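Local coordinates for protein citrate synthase (Mycobacterium tuberculosis, PDB 4TVM) that catalyses the condensation of oxaloacetate with acetyl-CoA and water to give citrate and CoA, the entry step of the Krebs cycle, at residues M134-S145 and F252-W263. Sequence-based numbering, arbitrary orientation.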
# COMPACT_ATOMS: atom_id res chain seq x y z
N MET A 134 -6.10 -14.40 -4.56
CA MET A 134 -5.46 -13.23 -4.05
C MET A 134 -5.62 -12.02 -4.95
O MET A 134 -5.86 -10.94 -4.46
CB MET A 134 -4.01 -13.52 -3.80
CG MET A 134 -3.41 -12.52 -2.87
SD MET A 134 -4.28 -12.52 -1.29
CE MET A 134 -3.57 -10.98 -0.70
N PRO A 135 -5.47 -12.19 -6.26
CA PRO A 135 -5.71 -11.08 -7.18
C PRO A 135 -7.13 -10.54 -7.17
O PRO A 135 -7.35 -9.33 -7.20
CB PRO A 135 -5.41 -11.69 -8.55
CG PRO A 135 -4.44 -12.78 -8.28
CD PRO A 135 -4.59 -13.21 -6.85
N VAL A 136 -8.07 -11.45 -7.16
CA VAL A 136 -9.47 -11.12 -7.23
C VAL A 136 -9.88 -10.29 -6.04
O VAL A 136 -10.60 -9.33 -6.18
CB VAL A 136 -10.33 -12.40 -7.23
CG1 VAL A 136 -11.80 -12.04 -7.40
CG2 VAL A 136 -9.89 -13.34 -8.34
N LEU A 137 -9.44 -10.72 -4.87
CA LEU A 137 -9.72 -10.02 -3.61
C LEU A 137 -9.12 -8.60 -3.52
O LEU A 137 -9.74 -7.69 -2.99
CB LEU A 137 -9.19 -10.88 -2.46
CG LEU A 137 -8.81 -10.27 -1.10
CD1 LEU A 137 -10.03 -10.17 -0.23
CD2 LEU A 137 -7.78 -11.16 -0.42
N SER A 138 -7.90 -8.40 -3.97
CA SER A 138 -7.39 -7.01 -3.96
C SER A 138 -8.24 -6.17 -4.93
O SER A 138 -8.57 -5.00 -4.66
CB SER A 138 -5.94 -6.99 -4.40
OG SER A 138 -5.81 -7.83 -5.55
N SER A 139 -8.60 -6.78 -6.06
CA SER A 139 -9.31 -6.05 -7.08
C SER A 139 -10.64 -5.60 -6.54
O SER A 139 -11.04 -4.45 -6.73
CB SER A 139 -9.47 -6.93 -8.31
OG SER A 139 -9.84 -6.17 -9.43
N VAL A 140 -11.32 -6.52 -5.84
CA VAL A 140 -12.68 -6.29 -5.37
C VAL A 140 -12.72 -5.32 -4.18
O VAL A 140 -13.59 -4.51 -4.07
CB VAL A 140 -13.34 -7.64 -5.04
CG1 VAL A 140 -14.75 -7.45 -4.51
CG2 VAL A 140 -13.40 -8.50 -6.30
N VAL A 141 -11.70 -5.35 -3.35
CA VAL A 141 -11.63 -4.43 -2.24
C VAL A 141 -11.48 -2.98 -2.69
O VAL A 141 -12.15 -2.10 -2.17
CB VAL A 141 -10.48 -4.83 -1.31
CG1 VAL A 141 -10.31 -3.83 -0.17
CG2 VAL A 141 -10.77 -6.22 -0.76
N ASN A 142 -10.60 -2.71 -3.64
CA ASN A 142 -10.54 -1.38 -4.25
C ASN A 142 -11.89 -0.96 -4.84
O ASN A 142 -12.32 0.18 -4.66
CB ASN A 142 -9.45 -1.34 -5.29
CG ASN A 142 -8.06 -1.32 -4.65
OD1 ASN A 142 -7.65 -0.31 -4.04
ND2 ASN A 142 -7.35 -2.44 -4.75
N ALA A 143 -12.60 -1.91 -5.45
CA ALA A 143 -13.90 -1.63 -6.05
C ALA A 143 -15.00 -1.28 -5.02
O ALA A 143 -16.08 -0.76 -5.38
CB ALA A 143 -14.33 -2.81 -6.90
N LEU A 144 -14.77 -1.57 -3.75
CA LEU A 144 -15.76 -1.24 -2.71
C LEU A 144 -16.11 0.22 -2.66
O LEU A 144 -17.23 0.58 -2.32
CB LEU A 144 -15.20 -1.57 -1.32
CG LEU A 144 -15.18 -3.04 -0.99
CD1 LEU A 144 -14.29 -3.26 0.22
CD2 LEU A 144 -16.61 -3.52 -0.71
N SER A 145 -15.12 1.07 -2.93
CA SER A 145 -15.34 2.49 -2.91
C SER A 145 -16.27 2.88 -4.05
O SER A 145 -16.94 3.90 -3.99
CB SER A 145 -14.01 3.22 -3.04
OG SER A 145 -13.19 2.99 -1.91
N PHE A 252 -11.18 1.83 3.05
CA PHE A 252 -11.02 0.76 2.09
C PHE A 252 -9.69 0.82 1.38
O PHE A 252 -9.06 -0.21 1.12
CB PHE A 252 -12.13 0.83 1.04
CG PHE A 252 -13.52 0.68 1.61
CD1 PHE A 252 -13.74 -0.03 2.80
CD2 PHE A 252 -14.62 1.23 0.96
CE1 PHE A 252 -15.02 -0.17 3.32
CE2 PHE A 252 -15.91 1.09 1.48
CZ PHE A 252 -16.11 0.39 2.66
N THR A 253 -9.27 2.03 1.02
CA THR A 253 -8.06 2.17 0.23
C THR A 253 -6.88 1.81 1.11
O THR A 253 -5.95 1.13 0.67
CB THR A 253 -7.95 3.58 -0.37
OG1 THR A 253 -9.20 3.93 -0.99
CG2 THR A 253 -6.82 3.63 -1.37
N SER A 254 -6.95 2.19 2.38
CA SER A 254 -5.89 1.78 3.34
C SER A 254 -5.82 0.25 3.58
O SER A 254 -4.72 -0.30 3.67
CB SER A 254 -6.04 2.52 4.65
OG SER A 254 -6.47 3.86 4.42
N ILE A 255 -6.96 -0.43 3.62
CA ILE A 255 -6.95 -1.92 3.80
C ILE A 255 -6.41 -2.61 2.56
O ILE A 255 -5.64 -3.59 2.59
CB ILE A 255 -8.36 -2.43 4.06
CG1 ILE A 255 -8.84 -1.94 5.43
CG2 ILE A 255 -8.45 -3.94 3.93
CD1 ILE A 255 -7.94 -2.32 6.57
N SER A 256 -6.84 -2.11 1.42
CA SER A 256 -6.29 -2.57 0.21
C SER A 256 -4.78 -2.51 0.22
O SER A 256 -4.14 -3.44 -0.21
CB SER A 256 -6.82 -1.74 -0.92
OG SER A 256 -6.16 -2.18 -2.08
N GLY A 257 -4.19 -1.43 0.70
CA GLY A 257 -2.73 -1.36 0.78
C GLY A 257 -2.14 -2.37 1.72
O GLY A 257 -1.10 -2.95 1.47
N GLY A 258 -2.81 -2.60 2.83
CA GLY A 258 -2.45 -3.70 3.68
C GLY A 258 -2.53 -4.99 2.90
O GLY A 258 -1.67 -5.85 3.08
N ILE A 259 -3.55 -5.13 2.04
CA ILE A 259 -3.74 -6.41 1.33
C ILE A 259 -2.65 -6.64 0.29
O ILE A 259 -2.19 -7.79 0.10
CB ILE A 259 -5.12 -6.50 0.63
CG1 ILE A 259 -6.23 -6.66 1.68
CG2 ILE A 259 -5.20 -7.69 -0.30
CD1 ILE A 259 -7.56 -6.20 1.18
N ASN A 260 -2.25 -5.56 -0.39
CA ASN A 260 -1.16 -5.65 -1.34
C ASN A 260 0.16 -5.97 -0.61
O ASN A 260 0.95 -6.78 -1.09
CB ASN A 260 -1.00 -4.34 -2.12
CG ASN A 260 -2.18 -4.01 -3.00
OD1 ASN A 260 -2.96 -4.87 -3.39
ND2 ASN A 260 -2.31 -2.75 -3.33
N ALA A 261 0.42 -5.31 0.52
CA ALA A 261 1.68 -5.60 1.27
C ALA A 261 1.71 -7.05 1.69
O ALA A 261 2.72 -7.71 1.59
CB ALA A 261 1.83 -4.72 2.50
N LEU A 262 0.56 -7.55 2.11
CA LEU A 262 0.42 -8.94 2.51
C LEU A 262 0.72 -9.92 1.39
O LEU A 262 1.18 -11.02 1.63
CB LEU A 262 -0.99 -9.19 3.05
CG LEU A 262 -1.13 -10.40 3.95
CD1 LEU A 262 -0.50 -10.13 5.30
CD2 LEU A 262 -2.59 -10.80 4.07
N TRP A 263 0.46 -9.53 0.16
CA TRP A 263 0.71 -10.41 -0.97
C TRP A 263 2.17 -10.58 -1.38
O TRP A 263 2.55 -10.27 -2.50
CB TRP A 263 -0.10 -9.95 -2.15
CG TRP A 263 -0.21 -11.01 -3.15
CD1 TRP A 263 0.18 -12.34 -3.03
CD2 TRP A 263 -0.78 -10.88 -4.44
NE1 TRP A 263 -0.11 -13.01 -4.19
CE2 TRP A 263 -0.70 -12.14 -5.07
CE3 TRP A 263 -1.35 -9.81 -5.13
CZ2 TRP A 263 -1.16 -12.35 -6.36
CZ3 TRP A 263 -1.81 -10.02 -6.41
CH2 TRP A 263 -1.70 -11.27 -7.01
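Ser138 O, on a helix packed against Ile259 and Asn260 of its neighbour, is gripped by two donors. Asn142 N and Asn142 ND2 reach it from opposite faces of its carbonyl plane, ND2 at 2.8 Å. The bond from ND2 limits how the Asn142 amide can turn. Across the two buried, nearly antiparallel helices, Asn142 ND2 also meets Ser256 OG at 2.9 Å. That hydrogen bond is weak and bent. The segment axes run 168° apart in direction and approach to 8.6 Å.

The rest of the interface is mostly apolar. Ile259 is a knob in a hole formed by Met134, Leu137, Ser138 and Val141. Its CD1 meets Val141 CG2 tip to tip at 3.8 Å, while its CG2 lies near Met134 CE. At one end, Met134 CG sits over the five-membered ring of Trp263, 3.3 Å from its centroid, in a CH-pi contact. The Met134 chain has CG anti to the backbone N (chi1 -162°) and then bends at chi2, which carries CE back to Ile259. Pro135 CG packs against Trp263 CH2. At the other end, Leu144 CB lies over one face of the Phe252 ring, 4.1 Å from the centroid. Ser145 OG lies at the edge of that ring.

The pair belongs to the helical body of citrate synthase and faces the dimer partner: Trp263 packs on Thr253 of the second subunit, and Ser139 O is hydrogen-bonded to Ser139 OG of the second subunit. Within the chain, helix 159-182 backs Val141 and Phe252, and helix 383-403 covers Leu137 and Ile259.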